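PDB 3QVA: transthyretin-like protein, which catalyses the hydrolysis of 5-hydroxyisourate, a step of purine metabolism, as a homotetramer of the transthyretin family. Local coordinates for the interface of chains A and B. Sequence-based numbering; all coordinates share one arbitrary frame. Chains: chain A/B, Transthyretin-like protein.

The interface of chains A and B. Residues chain A 19-20, 106-109; chain B 19-20, 106-109.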
ATOM      1  N   ILE A  19      -1.386  -1.803  10.141  1.00 14.39           N
ATOM      2  CA  ILE A  19      -0.659  -2.898   9.513  1.00 15.02           C
ATOM      3  C   ILE A  19       0.705  -3.139  10.164  1.00 15.34           C
ATOM      4  O   ILE A  19       1.356  -4.133   9.873  1.00 15.00           O
ATOM      5  CB  ILE A  19      -0.546  -2.741   7.975  1.00 15.02           C
ATOM      6  CG1 ILE A  19       0.454  -1.637   7.608  1.00 15.62           C
ATOM      7  CG2 ILE A  19      -1.940  -2.509   7.361  1.00 15.77           C
ATOM      8  CD1 ILE A  19       0.811  -1.602   6.110  1.00 16.62           C
ATOM      9  N   SER A  20       1.119  -2.243  11.059  1.00 16.21           N
ATOM     10  CA  SER A  20       2.345  -2.458  11.821  1.00 17.47           C
ATOM     11  C   SER A  20       2.154  -3.600  12.828  1.00 18.41           C
ATOM     12  O   SER A  20       3.112  -4.281  13.195  1.00 18.52           O
ATOM     13  CB  SER A  20       2.808  -1.167  12.508  1.00 17.71           C
ATOM     14  OG  SER A  20       1.992  -0.851  13.619  1.00 19.16           O
ATOM     15  N   ALA A 106       0.408   2.808   9.428  1.00 10.98           N
ATOM     16  CA  ALA A 106       1.605   2.393  10.152  1.00 11.05           C
ATOM     17  C   ALA A 106       2.396   3.649  10.484  1.00 11.25           C
ATOM     18  O   ALA A 106       2.219   4.685   9.826  1.00 11.04           O
ATOM     19  CB  ALA A 106       2.448   1.432   9.291  1.00 11.48           C
ATOM     20  N   PRO A 107       3.279   3.586  11.505  1.00 11.09           N
ATOM     21  CA  PRO A 107       4.054   4.794  11.779  1.00 11.37           C
ATOM     22  C   PRO A 107       4.859   5.293  10.574  1.00 11.39           C
ATOM     23  O   PRO A 107       5.062   6.500  10.432  1.00 11.89           O
ATOM     24  CB  PRO A 107       4.964   4.364  12.934  1.00 11.02           C
ATOM     25  CG  PRO A 107       4.114   3.381  13.679  1.00 11.59           C
ATOM     26  CD  PRO A 107       3.428   2.589  12.583  1.00 10.81           C
ATOM     27  N   GLY A 108       5.284   4.385   9.698  1.00 11.41           N
ATOM     28  CA  GLY A 108       6.134   4.768   8.577  1.00 11.56           C
ATOM     29  C   GLY A 108       5.464   4.853   7.219  1.00 11.70           C
ATOM     30  O   GLY A 108       6.145   4.945   6.204  1.00 11.91           O
ATOM     31  N   GLY A 109       4.140   4.847   7.190  1.00 11.58           N
ATOM     32  CA  GLY A 109       3.432   4.961   5.907  1.00 12.06           C
ATOM     33  C   GLY A 109       1.966   4.647   6.025  1.00 11.97           C
ATOM     34  O   GLY A 109       1.517   4.059   7.014  1.00 12.64           O
TER
ATOM     35  N   ILE B  19       8.002  -0.323   6.942  1.00 11.49           N
ATOM     36  CA  ILE B  19       7.081   0.792   7.125  1.00 12.40           C
ATOM     37  C   ILE B  19       6.454   0.814   8.516  1.00 12.36           C
ATOM     38  O   ILE B  19       5.833   1.804   8.894  1.00 12.05           O
ATOM     39  CB  ILE B  19       6.010   0.895   5.996  1.00 12.70           C
ATOM     40  CG1 ILE B  19       5.047  -0.288   6.014  1.00 14.48           C
ATOM     41  CG2 ILE B  19       6.697   1.071   4.632  1.00 13.84           C
ATOM     42  CD1 ILE B  19       3.764  -0.017   5.226  1.00 17.31           C
ATOM     43  N   SER B  20       6.629  -0.260   9.288  1.00 12.21           N
ATOM     44  CA  SER B  20       6.144  -0.247  10.664  1.00 12.68           C
ATOM     45  C   SER B  20       6.958   0.720  11.524  1.00 13.09           C
ATOM     46  O   SER B  20       6.437   1.265  12.497  1.00 13.22           O
ATOM     47  CB  SER B  20       6.119  -1.653  11.270  1.00 12.36           C
ATOM     48  OG  SER B  20       7.426  -2.132  11.522  1.00 12.41           O
ATOM     49  N   ALA B 106       5.939  -4.869   6.844  1.00  9.51           N
ATOM     50  CA  ALA B 106       5.506  -4.662   8.230  1.00 10.17           C
ATOM     51  C   ALA B 106       5.035  -6.006   8.775  1.00 10.77           C
ATOM     52  O   ALA B 106       4.677  -6.899   8.001  1.00 10.23           O
ATOM     53  CB  ALA B 106       4.368  -3.642   8.296  1.00 10.29           C
ATOM     54  N   PRO B 107       5.018  -6.169  10.112  1.00 11.05           N
ATOM     55  CA  PRO B 107       4.532  -7.446  10.632  1.00 11.23           C
ATOM     56  C   PRO B 107       3.129  -7.816  10.165  1.00 11.47           C
ATOM     57  O   PRO B 107       2.824  -9.002  10.029  1.00 11.97           O
ATOM     58  CB  PRO B 107       4.548  -7.219  12.144  1.00 11.31           C
ATOM     59  CG  PRO B 107       5.735  -6.338  12.331  1.00 11.44           C
ATOM     60  CD  PRO B 107       5.617  -5.345  11.181  1.00 11.03           C
ATOM     61  N   GLY B 108       2.281  -6.821   9.915  1.00 11.43           N
ATOM     62  CA  GLY B 108       0.903  -7.095   9.533  1.00 11.50           C
ATOM     63  C   GLY B 108       0.568  -6.932   8.064  1.00 11.52           C
ATOM     64  O   GLY B 108      -0.598  -6.946   7.695  1.00 12.07           O
ATOM     65  N   GLY B 109       1.578  -6.772   7.221  1.00 11.37           N
ATOM     66  CA  GLY B 109       1.324  -6.669   5.788  1.00 11.25           C
ATOM     67  C   GLY B 109       2.533  -6.267   4.983  1.00 11.17           C
ATOM     68  O   GLY B 109       3.528  -5.777   5.524  1.00 11.78           O
TER
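The flat groups here are the peptide planes that follow A:Ile19 and B:Ile19, each offering its carbonyl oxygen at the edge to a glycine amide of the partner. A:Gly108 N donates to B:Ile19 O at 2.8 Å. It approaches nearly along the C=O axis (161°), although the bond is bent at the hydrogen (127°). In the twin, from B:Gly108 N to A:Ile19 O, the donor lies in the carbonyl plane. Glycine presents its amide without a side chain in the way. The methyl of A:Ala106, small enough to fit off one face of the same carbonyl, lies 3.4 Å from B:Ile19 O. The puckered ring of A:Pro107 receives B:Ser20 O on one face, shifted towards the CG and CD margin, with CD to O at 3.3 Å; B:Pro107 receives A:Ser20 O likewise. Proline suits this turn: its ring restrains phi, which probably helps to present the following amide. Around the two-fold axis, like meets like. In each isoleucine CG1 takes the crowded position between backbone N and carbonyl carbon, and the extended second torsion directs CD1 onwards. The chains thus cross obliquely, tip to tip, CD1 of A:Ile19 to CD1 of B:Ile19 at 3.5 Å, a snug apolar contact. Compact serines bring A:Ser20 CB to 3.6 Å from B:Ser20 CB. By pairing the turn after strand 103-106 with its partner's loop after strand 12-18, this reciprocal patch helps hold two subunits together within the homotetramer.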